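Local coordinates for protein phosphodiesterase (PDB 7D7P) that is an all-helical member of the HD-type phosphodiesterase family that carries a zinc ion and a magnesium ion, at residues Q75-I80 and T118-L123; R91-K96 and M139-L144; T132-L137 and E200-R205; L182-L187 and R205-I210. All blocks are in the same frame, centred on the assembly; numbering follows the deposited sequence.

Overall arrangement
From the N terminus, helix 63-76 turns at 77-78 into helix 79-82, and contact 1 closes a loop from this turn to helix 109-126. Contact 2 starts inside that loop, on helix 87-99, and ends beyond it on helix 133-145, so the two cross; L77 meets L140 and L123 meets M139 between them. Contact 3 joins the first turn of helix 133-145 to helix 200-215 and crosses contact 2. Contact 4, from helix 174-187 to helix 200-215, begins inside the loop of contact 3 and shares R205 with it, another crossing. Helix 133-145 serves contacts 2 and 3, and W93 of contact 2 reaches I186 and L187 of contact 4.

Contact 1 (Q75-I80 and T118-L123); sequences QELHVI and TTYLLL
L77 and Y120 meet where the end of helix 63-76 comes beside helix 109-126, their CA atoms 8.4 Å apart, the nearest such pair between 75-80 and 118-123. The chain turns sharply here: H78 has positive phi (70°), its N donates to Q75 O at 3.0 Å, and the turn is a Schellman motif; the same residue is the N-cap of helix 79-82. Both CB atoms of the L77-Y120 pair point across the gap. L77 CD1 lies 3.9 Å from Y120 CD1, at the edge of the ring and near its plane, while L77 CG and CD2 also approach that one ring carbon. The leucine branch therefore borders the phenol instead of stacking on it. Y120 has a chi1 of 145°, away from the usual staggered values, and this torsion swings the hydroxyl toward the carboxylate of E76. E76 OE2 and Y120 OH are 4.2 Å apart, and one water spans them: it donates to E76 OE2 at 2.6 Å and accepts from Y120 OH at 2.6 Å. This water sits in the plane of the ring. E76 is also fixed by a salt bridge from OE1 to R72 and a hydrogen bond between OE2 and S49 OG. The contact is thus a Schellman-terminated helix end packed on a neighbouring helix in an all-helical phosphodiesterase fold, with a water bridge beside the apolar pair.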
loop_
_atom_site.group_PDB
_atom_site.type_symbol
_atom_site.label_atom_id
_atom_site.label_comp_id
_atom_site.label_asym_id
_atom_site.label_seq_id
_atom_site.Cartn_x
_atom_site.Cartn_y
_atom_site.Cartn_z
ATOM N N GLN A 75 15.483 7.851 -36.216
ATOM C CA GLN A 75 16.769 7.657 -36.877
ATOM C C GLN A 75 17.615 6.615 -36.153
ATOM O O GLN A 75 18.151 5.694 -36.779
ATOM C CB GLN A 75 17.518 8.986 -36.972
ATOM N N GLU A 76 17.741 6.740 -34.829
ATOM C CA GLU A 76 18.657 5.870 -34.097
ATOM C C GLU A 76 18.136 4.440 -33.993
ATOM O O GLU A 76 18.934 3.504 -33.865
ATOM C CB GLU A 76 18.934 6.452 -32.712
ATOM C CG GLU A 76 19.680 7.780 -32.771
ATOM C CD GLU A 76 20.282 8.186 -31.441
ATOM O OE1 GLU A 76 20.794 9.320 -31.347
ATOM O OE2 GLU A 76 20.243 7.375 -30.491
ATOM N N LEU A 77 16.819 4.244 -34.050
ATOM C CA LEU A 77 16.250 2.900 -34.074
ATOM C C LEU A 77 16.275 2.272 -35.461
ATOM O O LEU A 77 15.807 1.138 -35.614
ATOM C CB LEU A 77 14.814 2.920 -33.543
ATOM C CG LEU A 77 14.686 3.171 -32.040
ATOM C CD1 LEU A 77 13.227 3.313 -31.636
ATOM C CD2 LEU A 77 15.362 2.049 -31.260
ATOM N N HIS A 78 16.795 2.984 -36.462
ATOM C CA HIS A 78 17.026 2.510 -37.826
ATOM C C HIS A 78 15.745 2.278 -38.619
ATOM O O HIS A 78 15.799 1.667 -39.694
ATOM C CB HIS A 78 17.872 1.230 -37.845
ATOM C CG HIS A 78 19.148 1.335 -37.068
ATOM N ND1 HIS A 78 20.177 2.174 -37.438
ATOM C CD2 HIS A 78 19.561 0.707 -35.940
ATOM C CE1 HIS A 78 21.168 2.062 -36.571
ATOM N NE2 HIS A 78 20.820 1.178 -35.653
ATOM N N VAL A 79 14.597 2.768 -38.144
ATOM C CA VAL A 79 13.351 2.524 -38.869
ATOM C C VAL A 79 13.279 3.373 -40.132
ATOM O O VAL A 79 12.607 2.996 -41.102
ATOM C CB VAL A 79 12.133 2.764 -37.959
ATOM C CG1 VAL A 79 12.192 1.851 -36.747
ATOM C CG2 VAL A 79 12.057 4.220 -37.532
ATOM N N ILE A 80 13.958 4.521 -40.153
ATOM C CA ILE A 80 13.961 5.364 -41.347
ATOM C C ILE A 80 14.609 4.627 -42.514
ATOM O O ILE A 80 14.067 4.586 -43.625
ATOM C CB ILE A 80 14.667 6.702 -41.060
ATOM C CG1 ILE A 80 13.840 7.540 -40.085
ATOM C CG2 ILE A 80 14.913 7.471 -42.351
ATOM C CD1 ILE A 80 14.445 8.893 -39.768
ATOM N N THR A 118 9.561 7.403 -23.813
ATOM C CA THR A 118 9.544 6.330 -22.822
ATOM C C THR A 118 9.336 4.973 -23.484
ATOM O O THR A 118 9.898 3.966 -23.036
ATOM C CB THR A 118 8.458 6.600 -21.780
ATOM O OG1 THR A 118 8.629 7.920 -21.246
ATOM C CG2 THR A 118 8.525 5.582 -20.644
ATOM N N THR A 119 8.530 4.926 -24.549
ATOM C CA THR A 119 8.386 3.691 -25.315
ATOM C C THR A 119 9.710 3.292 -25.952
ATOM O O THR A 119 10.058 2.106 -25.999
ATOM C CB THR A 119 7.306 3.854 -26.386
ATOM O OG1 THR A 119 6.053 4.163 -25.764
ATOM C CG2 THR A 119 7.159 2.573 -27.204
ATOM N N TYR A 120 10.467 4.276 -26.439
ATOM C CA TYR A 120 11.785 3.998 -26.997
ATOM C C TYR A 120 12.727 3.444 -25.934
ATOM O O TYR A 120 13.551 2.567 -26.218
ATOM C CB TYR A 120 12.340 5.273 -27.633
ATOM C CG TYR A 120 13.832 5.476 -27.510
ATOM C CD1 TYR A 120 14.711 4.866 -28.395
ATOM C CD2 TYR A 120 14.358 6.308 -26.531
ATOM C CE1 TYR A 120 16.075 5.062 -28.295
ATOM C CE2 TYR A 120 15.717 6.508 -26.423
ATOM C CZ TYR A 120 16.572 5.886 -27.306
ATOM O OH TYR A 120 17.930 6.092 -27.198
ATOM N N LEU A 121 12.610 3.931 -24.695
ATOM C CA LEU A 121 13.440 3.402 -23.617
ATOM C C LEU A 121 13.031 1.979 -23.253
ATOM O O LEU A 121 13.890 1.115 -23.043
ATOM C CB LEU A 121 13.356 4.309 -22.387
ATOM C CG LEU A 121 13.913 5.731 -22.492
ATOM C CD1 LEU A 121 13.542 6.535 -21.254
ATOM C CD2 LEU A 121 15.422 5.721 -22.690
ATOM N N LEU A 122 11.723 1.716 -23.184
ATOM C CA LEU A 122 11.247 0.403 -22.757
ATOM C C LEU A 122 11.558 -0.670 -23.795
ATOM O O LEU A 122 11.986 -1.775 -23.441
ATOM C CB LEU A 122 9.745 0.460 -22.475
ATOM C CG LEU A 122 9.315 1.242 -21.231
ATOM C CD1 LEU A 122 7.823 1.530 -21.267
ATOM C CD2 LEU A 122 9.681 0.480 -19.967
ATOM N N LEU A 123 11.348 -0.366 -25.079
ATOM C CA LEU A 123 11.597 -1.359 -26.120
ATOM C C LEU A 123 13.084 -1.662 -26.249
ATOM O O LEU A 123 13.471 -2.813 -26.476
ATOM C CB LEU A 123 11.035 -0.879 -27.458
ATOM C CG LEU A 123 9.522 -0.693 -27.569
ATOM C CD1 LEU A 123 9.165 -0.203 -28.963
ATOM C CD2 LEU A 123 8.778 -1.981 -27.235
HETATM O O HOH W 1 19.506 5.268 -29.103
#

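Contact 2 (R91-K96 and M139-L144); sequences RKWLQK and MLIAAL
Helix-to-helix packing in the all-helical fold brings W93 and L94 of helix 87-99 against I141 and L144 of helix 133-145. The short segments run within 26° of parallel, and the segment axes come no closer than 12.2 Å, so the spacing is bridged by long side chains. W93 does most of this: with CG anti to the backbone N (chi1 169°), the indole extends toward helix 133-145 and presents its six-membered ring. W93 CZ2 meets I141 CG2 at 3.9 Å, and W93 CH2 meets L144 CD2 at 3.8 Å; both methyls approach the indole obliquely. L144 CD2 also reaches L94 CD2 at 3.5 Å, tighter than usual van der Waals contact, where the two leucines cross at about a right angle. One methyl of L144 is therefore shared by W93 and L94. The chi1 of L144, -146°, lies off the staggered values, which makes the exact closeness of its approach to L94 doubtful. The surroundings are largely apolar too, with L94 on C70 and V71, and I141 on I210. All four touching residues are buried, and the segments meet through carbon atoms alone. Cohesion at this contact consequently rests, in all likelihood, on dispersion and the exclusion of water.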
loop_
_atom_site.group_PDB
_atom_site.type_symbol
_atom_site.label_atom_id
_atom_site.label_comp_id
_atom_site.label_asym_id
_atom_site.label_seq_id
_atom_site.Cartn_x
_atom_site.Cartn_y
_atom_site.Cartn_z
ATOM N N ARG A 91 8.751 14.536 -41.275
ATOM C CA ARG A 91 8.650 15.833 -40.613
ATOM C C ARG A 91 7.281 16.466 -40.832
ATOM O O ARG A 91 6.751 17.134 -39.936
ATOM C CB ARG A 91 9.762 16.759 -41.105
ATOM C CG ARG A 91 11.150 16.288 -40.707
ATOM C CD ARG A 91 12.237 17.211 -41.234
ATOM N NE ARG A 91 13.562 16.785 -40.791
ATOM C CZ ARG A 91 14.087 17.090 -39.609
ATOM N NH1 ARG A 91 13.399 17.825 -38.746
ATOM N NH2 ARG A 91 15.298 16.657 -39.289
ATOM N N LYS A 92 6.696 16.272 -42.017
ATOM C CA LYS A 92 5.346 16.774 -42.263
ATOM C C LYS A 92 4.322 16.028 -41.414
ATOM O O LYS A 92 3.387 16.636 -40.880
ATOM C CB LYS A 92 5.007 16.657 -43.750
ATOM C CG LYS A 92 3.667 17.263 -44.138
ATOM C CD LYS A 92 3.612 18.751 -43.815
ATOM C CE LYS A 92 4.660 19.528 -44.600
ATOM N NZ LYS A 92 4.735 20.955 -44.172
ATOM N N TRP A 93 4.487 14.711 -41.278
ATOM C CA TRP A 93 3.621 13.939 -40.392
ATOM C C TRP A 93 3.763 14.401 -38.945
ATOM O O TRP A 93 2.761 14.583 -38.242
ATOM C CB TRP A 93 3.944 12.450 -40.529
ATOM C CG TRP A 93 3.302 11.573 -39.497
ATOM C CD1 TRP A 93 2.008 11.140 -39.478
ATOM C CD2 TRP A 93 3.931 11.007 -38.340
ATOM N NE1 TRP A 93 1.790 10.344 -38.378
ATOM C CE2 TRP A 93 2.955 10.248 -37.663
ATOM C CE3 TRP A 93 5.224 11.072 -37.809
ATOM C CZ2 TRP A 93 3.231 9.558 -36.483
ATOM C CZ3 TRP A 93 5.497 10.386 -36.636
ATOM C CH2 TRP A 93 4.504 9.639 -35.988
ATOM N N LEU A 94 5.001 14.612 -38.489
ATOM C CA LEU A 94 5.228 15.118 -37.138
ATOM C C LEU A 94 4.501 16.437 -36.910
ATOM O O LEU A 94 3.866 16.635 -35.868
ATOM C CB LEU A 94 6.726 15.288 -36.886
ATOM C CG LEU A 94 7.526 14.018 -36.608
ATOM C CD1 LEU A 94 9.009 14.334 -36.470
ATOM C CD2 LEU A 94 7.003 13.351 -35.357
ATOM N N GLN A 95 4.588 17.354 -37.875
ATOM C CA GLN A 95 3.891 18.631 -37.755
ATOM C C GLN A 95 2.382 18.434 -37.675
ATOM O O GLN A 95 1.713 19.045 -36.835
ATOM C CB GLN A 95 4.254 19.531 -38.936
ATOM C CG GLN A 95 3.537 20.869 -38.946
ATOM C CD GLN A 95 3.910 21.718 -40.147
ATOM O OE1 GLN A 95 4.028 21.215 -41.266
ATOM N NE2 GLN A 95 4.113 23.010 -39.919
ATOM N N LYS A 96 1.828 17.580 -38.541
ATOM C CA LYS A 96 0.387 17.352 -38.523
ATOM C C LYS A 96 -0.059 16.684 -37.226
ATOM O O LYS A 96 -1.157 16.966 -36.735
ATOM C CB LYS A 96 -0.031 16.510 -39.727
ATOM C CG LYS A 96 -1.534 16.324 -39.862
ATOM C CD LYS A 96 -2.248 17.648 -40.093
ATOM C CE LYS A 96 -3.730 17.438 -40.375
ATOM N NZ LYS A 96 -4.382 18.671 -40.903
ATOM N N MET A 139 4.994 0.848 -33.013
ATOM C CA MET A 139 4.990 1.327 -31.635
ATOM C C MET A 139 5.346 2.807 -31.561
ATOM O O MET A 139 4.819 3.535 -30.713
ATOM C CB MET A 139 5.950 0.496 -30.786
ATOM C CG MET A 139 5.485 -0.939 -30.570
ATOM S SD MET A 139 3.870 -1.024 -29.768
ATOM C CE MET A 139 4.294 -0.424 -28.134
ATOM N N LEU A 140 6.237 3.270 -32.444
ATOM C CA LEU A 140 6.588 4.688 -32.467
ATOM C C LEU A 140 5.406 5.544 -32.907
ATOM O O LEU A 140 5.143 6.598 -32.318
ATOM C CB LEU A 140 7.788 4.921 -33.388
ATOM C CG LEU A 140 9.081 4.169 -33.063
ATOM C CD1 LEU A 140 10.237 4.682 -33.921
ATOM C CD2 LEU A 140 9.417 4.277 -31.586
ATOM N N ILE A 141 4.684 5.106 -33.942
ATOM C CA ILE A 141 3.522 5.856 -34.414
ATOM C C ILE A 141 2.413 5.836 -33.370
ATOM O O ILE A 141 1.788 6.866 -33.089
ATOM C CB ILE A 141 3.039 5.295 -35.764
ATOM C CG1 ILE A 141 4.117 5.473 -36.836
ATOM C CG2 ILE A 141 1.736 5.962 -36.189
ATOM C CD1 ILE A 141 3.804 4.764 -38.141
ATOM N N ALA A 142 2.154 4.668 -32.774
ATOM C CA ALA A 142 1.079 4.558 -31.794
ATOM C C ALA A 142 1.341 5.434 -30.576
ATOM O O ALA A 142 0.422 6.082 -30.062
ATOM C CB ALA A 142 0.903 3.100 -31.372
ATOM N N ALA A 143 2.590 5.465 -30.098
ATOM C CA ALA A 143 2.909 6.241 -28.901
ATOM C C ALA A 143 2.683 7.731 -29.128
ATOM O O ALA A 143 2.142 8.426 -28.259
ATOM C CB ALA A 143 4.354 5.979 -28.474
ATOM N N LEU A 144 3.091 8.239 -30.290
ATOM C CA LEU A 144 2.930 9.662 -30.569
ATOM C C LEU A 144 1.479 10.024 -30.861
ATOM O O LEU A 144 1.070 11.168 -30.634
ATOM C CB LEU A 144 3.821 10.060 -31.745
ATOM C CG LEU A 144 4.447 11.452 -31.761
ATOM C CD1 LEU A 144 4.992 11.847 -30.399
ATOM C CD2 LEU A 144 5.550 11.469 -32.797
#

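Contact 3 (T132-L137 and E200-R205); sequences TEVELL and EDEFKR
R205 grips E135 side-on, directing two nitrogens to a single carboxylate oxygen. R205 NE donates at 2.9 Å to the anti lone pair of E135 OE2, and R205 NH2 donates to the same E135 OE2 at 2.7 Å from above the carboxylate plane. The oxygen lies in the guanidinium plane, but the carboxylate is turned 46° from it, and the N-H...O angles of 141° and 146° show that neither bond is straight. A bend at chi2 of R205 brings the guanidinium back to the glutamate. E135 OE1 is occupied as well: T132 N donates to it at 3.2 Å, and R248 forms a salt bridge to it. With two arginines nearby, E135 would be expected to stay ionised. In return, E135 N donates to T132 OG1 at 3.1 Å. Beyond the charges, V134 projects toward helix 200-215: V134 CG1 rests 3.3 Å from E202 O, and V134 CG2 packs 3.7 Å from E202 CB, the two side chains crossing at about a right angle. L206 adds to the valine packing one turn on. The reciprocal T132-E135 bonds define a capping box at the N terminus of helix 133-145, and here its glutamate also ties that helix start to helix 200-215.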
loop_
_atom_site.group_PDB
_atom_site.type_symbol
_atom_site.label_atom_id
_atom_site.label_comp_id
_atom_site.label_asym_id
_atom_site.label_seq_id
_atom_site.Cartn_x
_atom_site.Cartn_y
_atom_site.Cartn_z
ATOM N N THR A 132 9.466 -7.237 -33.989
ATOM C CA THR A 132 9.813 -7.180 -35.399
ATOM C C THR A 132 10.006 -5.733 -35.841
ATOM O O THR A 132 9.647 -4.784 -35.141
ATOM C CB THR A 132 8.739 -7.856 -36.256
ATOM O OG1 THR A 132 7.630 -6.963 -36.429
ATOM C CG2 THR A 132 8.260 -9.143 -35.597
ATOM N N GLU A 133 10.584 -5.577 -37.034
ATOM C CA GLU A 133 10.837 -4.244 -37.571
ATOM C C GLU A 133 9.540 -3.478 -37.793
ATOM O O GLU A 133 9.458 -2.283 -37.490
ATOM C CB GLU A 133 11.624 -4.350 -38.877
ATOM C CG GLU A 133 12.357 -3.081 -39.258
ATOM C CD GLU A 133 13.507 -2.780 -38.324
ATOM O OE1 GLU A 133 14.213 -3.732 -37.925
ATOM O OE2 GLU A 133 13.706 -1.594 -37.986
ATOM N N VAL A 134 8.515 -4.149 -38.322
ATOM C CA VAL A 134 7.243 -3.479 -38.569
ATOM C C VAL A 134 6.574 -3.102 -37.251
ATOM O O VAL A 134 6.033 -1.999 -37.110
ATOM C CB VAL A 134 6.334 -4.362 -39.444
ATOM C CG1 VAL A 134 4.907 -3.831 -39.448
ATOM C CG2 VAL A 134 6.876 -4.439 -40.866
ATOM N N GLU A 135 6.616 -3.999 -36.262
ATOM C CA GLU A 135 6.022 -3.697 -34.962
ATOM C C GLU A 135 6.756 -2.561 -34.258
ATOM O O GLU A 135 6.135 -1.793 -33.517
ATOM C CB GLU A 135 6.008 -4.950 -34.085
ATOM C CG GLU A 135 5.080 -6.051 -34.589
ATOM C CD GLU A 135 5.376 -7.403 -33.967
ATOM O OE1 GLU A 135 6.397 -7.528 -33.254
ATOM O OE2 GLU A 135 4.588 -8.345 -34.198
ATOM N N LEU A 136 8.066 -2.434 -34.479
ATOM C CA LEU A 136 8.809 -1.323 -33.893
ATOM C C LEU A 136 8.341 0.008 -34.465
ATOM O O LEU A 136 8.090 0.962 -33.719
ATOM C CB LEU A 136 10.308 -1.512 -34.125
ATOM C CG LEU A 136 11.221 -0.398 -33.611
ATOM C CD1 LEU A 136 11.104 -0.256 -32.100
ATOM C CD2 LEU A 136 12.666 -0.653 -34.025
ATOM N N LEU A 137 8.220 0.089 -35.794
ATOM C CA LEU A 137 7.682 1.293 -36.419
ATOM C C LEU A 137 6.267 1.576 -35.935
ATOM O O LEU A 137 5.902 2.736 -35.708
ATOM C CB LEU A 137 7.712 1.149 -37.941
ATOM C CG LEU A 137 7.051 2.255 -38.767
ATOM C CD1 LEU A 137 7.784 3.578 -38.586
ATOM C CD2 LEU A 137 6.993 1.865 -40.240
ATOM N N GLU A 200 1.301 -5.125 -48.197
ATOM C CA GLU A 200 -0.019 -5.380 -47.630
ATOM C C GLU A 200 0.078 -6.090 -46.286
ATOM O O GLU A 200 -0.547 -5.672 -45.304
ATOM C CB GLU A 200 -0.860 -6.196 -48.612
ATOM N N ASP A 201 0.862 -7.170 -46.221
ATOM C CA ASP A 201 0.963 -7.940 -44.983
ATOM C C ASP A 201 1.598 -7.120 -43.866
ATOM O O ASP A 201 1.205 -7.237 -42.700
ATOM C CB ASP A 201 1.766 -9.218 -45.225
ATOM C CG ASP A 201 0.918 -10.339 -45.789
ATOM O OD1 ASP A 201 0.209 -10.104 -46.790
ATOM O OD2 ASP A 201 0.961 -11.456 -45.232
ATOM N N GLU A 202 2.585 -6.287 -44.204
ATOM C CA GLU A 202 3.263 -5.492 -43.185
ATOM C C GLU A 202 2.352 -4.401 -42.637
ATOM O O GLU A 202 2.336 -4.151 -41.425
ATOM C CB GLU A 202 4.542 -4.886 -43.759
ATOM C CG GLU A 202 5.612 -5.912 -44.078
ATOM C CD GLU A 202 6.806 -5.306 -44.782
ATOM O OE1 GLU A 202 6.614 -4.383 -45.603
ATOM O OE2 GLU A 202 7.939 -5.748 -44.504
ATOM N N PHE A 203 1.591 -3.737 -43.511
ATOM C CA PHE A 203 0.680 -2.699 -43.044
ATOM C C PHE A 203 -0.451 -3.292 -42.215
ATOM O O PHE A 203 -0.895 -2.681 -41.236
ATOM C CB PHE A 203 0.118 -1.910 -44.226
ATOM C CG PHE A 203 -0.899 -0.875 -43.830
ATOM C CD1 PHE A 203 -0.499 0.335 -43.284
ATOM C CD2 PHE A 203 -2.255 -1.118 -43.991
ATOM C CE1 PHE A 203 -1.431 1.286 -42.910
ATOM C CE2 PHE A 203 -3.193 -0.169 -43.619
ATOM C CZ PHE A 203 -2.781 1.034 -43.079
ATOM N N LYS A 204 -0.931 -4.482 -42.592
ATOM C CA LYS A 204 -1.979 -5.137 -41.814
ATOM C C LYS A 204 -1.519 -5.413 -40.388
ATOM O O LYS A 204 -2.288 -5.238 -39.435
ATOM C CB LYS A 204 -2.412 -6.435 -42.498
ATOM C CG LYS A 204 -3.267 -6.227 -43.742
ATOM C CD LYS A 204 -3.734 -7.550 -44.331
ATOM C CE LYS A 204 -4.812 -8.190 -43.471
ATOM N NZ LYS A 204 -6.083 -7.410 -43.502
ATOM N N ARG A 205 -0.268 -5.847 -40.220
ATOM C CA ARG A 205 0.252 -6.071 -38.874
ATOM C C ARG A 205 0.485 -4.749 -38.153
ATOM O O ARG A 205 0.159 -4.617 -36.966
ATOM C CB ARG A 205 1.541 -6.894 -38.943
ATOM C CG ARG A 205 2.206 -7.144 -37.600
ATOM C CD ARG A 205 1.311 -7.940 -36.661
ATOM N NE ARG A 205 2.002 -8.282 -35.421
ATOM C CZ ARG A 205 1.443 -8.927 -34.402
ATOM N NH1 ARG A 205 0.174 -9.306 -34.466
ATOM N NH2 ARG A 205 2.155 -9.195 -33.316
#

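Contact 4 (L182-L187 and R205-I210); sequences LAFEIL and RLRAVI
F184 presents one ring face to R207 while I210 approaches the same ring obliquely. R207 NH1 stands 3.1 Å above the ring plane, over its centre, and R207 CZ lies 4.4 Å from the ring centroid and 3° off the normal, the geometry of a cation-pi interaction. The guanidinium is nearly upright on the phenyl group, their planes 80° apart, so it meets the ring by its edge and not as a flat stack. An extended chain from CG to NE, with CG anti to the backbone N (chi1 176°), carries the R207 guanidinium out over the phenylalanine. Its aliphatic part follows the ring as well, R207 CG lying 3.7 Å from F184 CZ. The F184 and I210 side chains come from opposite directions, and I210 CG2 touches F184 CE2 at 3.8 Å. Neighbouring residues continue the packing: L187 reaches W93, and I210 meets I141 of helix 133-145. The contact thereby joins the C-terminal end of helix 174-187 to the middle of helix 200-215. Its chemistry pairs a positive charge with the pi cloud of a buried ring and adds apolar contact from I210; the upright guanidinium points its NH1 end at the ring centre, consistent with an N-H to pi attraction as well as cation-pi.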
loop_
_atom_site.group_PDB
_atom_site.type_symbol
_atom_site.label_atom_id
_atom_site.label_comp_id
_atom_site.label_asym_id
_atom_site.label_seq_id
_atom_site.Cartn_x
_atom_site.Cartn_y
_atom_site.Cartn_z
ATOM N N LEU A 182 -8.027 9.023 -35.708
ATOM C CA LEU A 182 -7.269 10.164 -36.212
ATOM C C LEU A 182 -5.827 9.791 -36.527
ATOM O O LEU A 182 -5.206 10.411 -37.398
ATOM C CB LEU A 182 -7.307 11.316 -35.206
ATOM C CG LEU A 182 -8.667 11.974 -34.979
ATOM C CD1 LEU A 182 -8.533 13.131 -34.015
ATOM C CD2 LEU A 182 -9.263 12.441 -36.297
ATOM N N ALA A 183 -5.279 8.791 -35.832
ATOM C CA ALA A 183 -3.924 8.341 -36.133
ATOM C C ALA A 183 -3.804 7.900 -37.584
ATOM O O ALA A 183 -2.808 8.198 -38.254
ATOM C CB ALA A 183 -3.526 7.204 -35.193
ATOM N N PHE A 184 -4.815 7.199 -38.091
ATOM C CA PHE A 184 -4.777 6.716 -39.464
ATOM C C PHE A 184 -5.261 7.762 -40.457
ATOM O O PHE A 184 -4.794 7.779 -41.601
ATOM C CB PHE A 184 -5.597 5.428 -39.584
ATOM C CG PHE A 184 -4.948 4.242 -38.916
ATOM C CD1 PHE A 184 -3.965 3.517 -39.570
ATOM C CD2 PHE A 184 -5.299 3.874 -37.628
ATOM C CE1 PHE A 184 -3.354 2.439 -38.958
ATOM C CE2 PHE A 184 -4.695 2.795 -37.008
ATOM C CZ PHE A 184 -3.719 2.075 -37.676
ATOM N N GLU A 185 -6.166 8.649 -40.038
ATOM C CA GLU A 185 -6.565 9.758 -40.898
ATOM C C GLU A 185 -5.383 10.674 -41.183
ATOM O O GLU A 185 -5.228 11.175 -42.304
ATOM C CB GLU A 185 -7.708 10.538 -40.247
ATOM C CG GLU A 185 -8.620 11.247 -41.234
ATOM C CD GLU A 185 -9.551 10.293 -41.960
ATOM O OE1 GLU A 185 -9.995 9.301 -41.343
ATOM O OE2 GLU A 185 -9.841 10.539 -43.148
ATOM N N ILE A 186 -4.532 10.899 -40.180
ATOM C CA ILE A 186 -3.329 11.697 -40.386
ATOM C C ILE A 186 -2.310 10.919 -41.207
ATOM O O ILE A 186 -1.692 11.458 -42.133
ATOM C CB ILE A 186 -2.743 12.128 -39.029
ATOM C CG1 ILE A 186 -3.638 13.173 -38.361
ATOM C CG2 ILE A 186 -1.318 12.653 -39.195
ATOM C CD1 ILE A 186 -3.300 13.402 -36.906
ATOM N N LEU A 187 -2.137 9.634 -40.893
ATOM C CA LEU A 187 -1.075 8.836 -41.496
ATOM C C LEU A 187 -1.349 8.557 -42.969
ATOM O O LEU A 187 -0.462 8.718 -43.816
ATOM C CB LEU A 187 -0.915 7.528 -40.721
ATOM C CG LEU A 187 0.293 6.664 -41.062
ATOM C CD1 LEU A 187 1.568 7.410 -40.726
ATOM C CD2 LEU A 187 0.225 5.335 -40.322
ATOM N N ARG A 205 -0.268 -5.847 -40.220
ATOM C CA ARG A 205 0.252 -6.071 -38.874
ATOM C C ARG A 205 0.485 -4.749 -38.153
ATOM O O ARG A 205 0.159 -4.617 -36.966
ATOM C CB ARG A 205 1.541 -6.894 -38.943
ATOM C CG ARG A 205 2.206 -7.144 -37.600
ATOM C CD ARG A 205 1.311 -7.940 -36.661
ATOM N NE ARG A 205 2.002 -8.282 -35.421
ATOM C CZ ARG A 205 1.443 -8.927 -34.402
ATOM N NH1 ARG A 205 0.174 -9.306 -34.466
ATOM N NH2 ARG A 205 2.155 -9.195 -33.316
ATOM N N LEU A 206 1.029 -3.755 -38.861
ATOM C CA LEU A 206 1.225 -2.435 -38.267
ATOM C C LEU A 206 -0.096 -1.827 -37.813
ATOM O O LEU A 206 -0.180 -1.247 -36.723
ATOM C CB LEU A 206 1.921 -1.510 -39.265
ATOM C CG LEU A 206 2.064 -0.048 -38.831
ATOM C CD1 LEU A 206 3.516 0.390 -38.910
ATOM C CD2 LEU A 206 1.184 0.862 -39.675
ATOM N N ARG A 207 -1.140 -1.946 -38.638
ATOM C CA ARG A 207 -2.446 -1.414 -38.263
ATOM C C ARG A 207 -3.009 -2.145 -37.050
ATOM O O ARG A 207 -3.558 -1.517 -36.137
ATOM C CB ARG A 207 -3.407 -1.511 -39.450
ATOM C CG ARG A 207 -4.835 -1.083 -39.154
ATOM C CD ARG A 207 -5.564 -0.684 -40.435
ATOM N NE ARG A 207 -7.002 -0.507 -40.236
ATOM C CZ ARG A 207 -7.562 0.593 -39.737
ATOM N NH1 ARG A 207 -6.806 1.621 -39.378
ATOM N NH2 ARG A 207 -8.879 0.663 -39.593
ATOM N N ALA A 208 -2.870 -3.473 -37.017
ATOM C CA ALA A 208 -3.365 -4.243 -35.880
ATOM C C ALA A 208 -2.632 -3.874 -34.596
ATOM O O ALA A 208 -3.245 -3.801 -33.524
ATOM C CB ALA A 208 -3.233 -5.738 -36.163
ATOM N N VAL A 209 -1.322 -3.637 -34.686
ATOM C CA VAL A 209 -0.545 -3.291 -33.501
ATOM C C VAL A 209 -0.945 -1.916 -32.978
ATOM O O VAL A 209 -1.110 -1.723 -31.768
ATOM C CB VAL A 209 0.962 -3.365 -33.811
ATOM C CG1 VAL A 209 1.768 -2.691 -32.714
ATOM C CG2 VAL A 209 1.400 -4.815 -33.976
ATOM N N ILE A 210 -1.114 -0.942 -33.877
ATOM C CA ILE A 210 -1.470 0.411 -33.460
ATOM C C ILE A 210 -2.852 0.428 -32.816
ATOM O O ILE A 210 -3.054 1.044 -31.764
ATOM C CB ILE A 210 -1.393 1.378 -34.656
ATOM C CG1 ILE A 210 0.064 1.603 -35.070
ATOM C CG2 ILE A 210 -2.072 2.701 -34.318
ATOM C CD1 ILE A 210 0.218 2.342 -36.385
#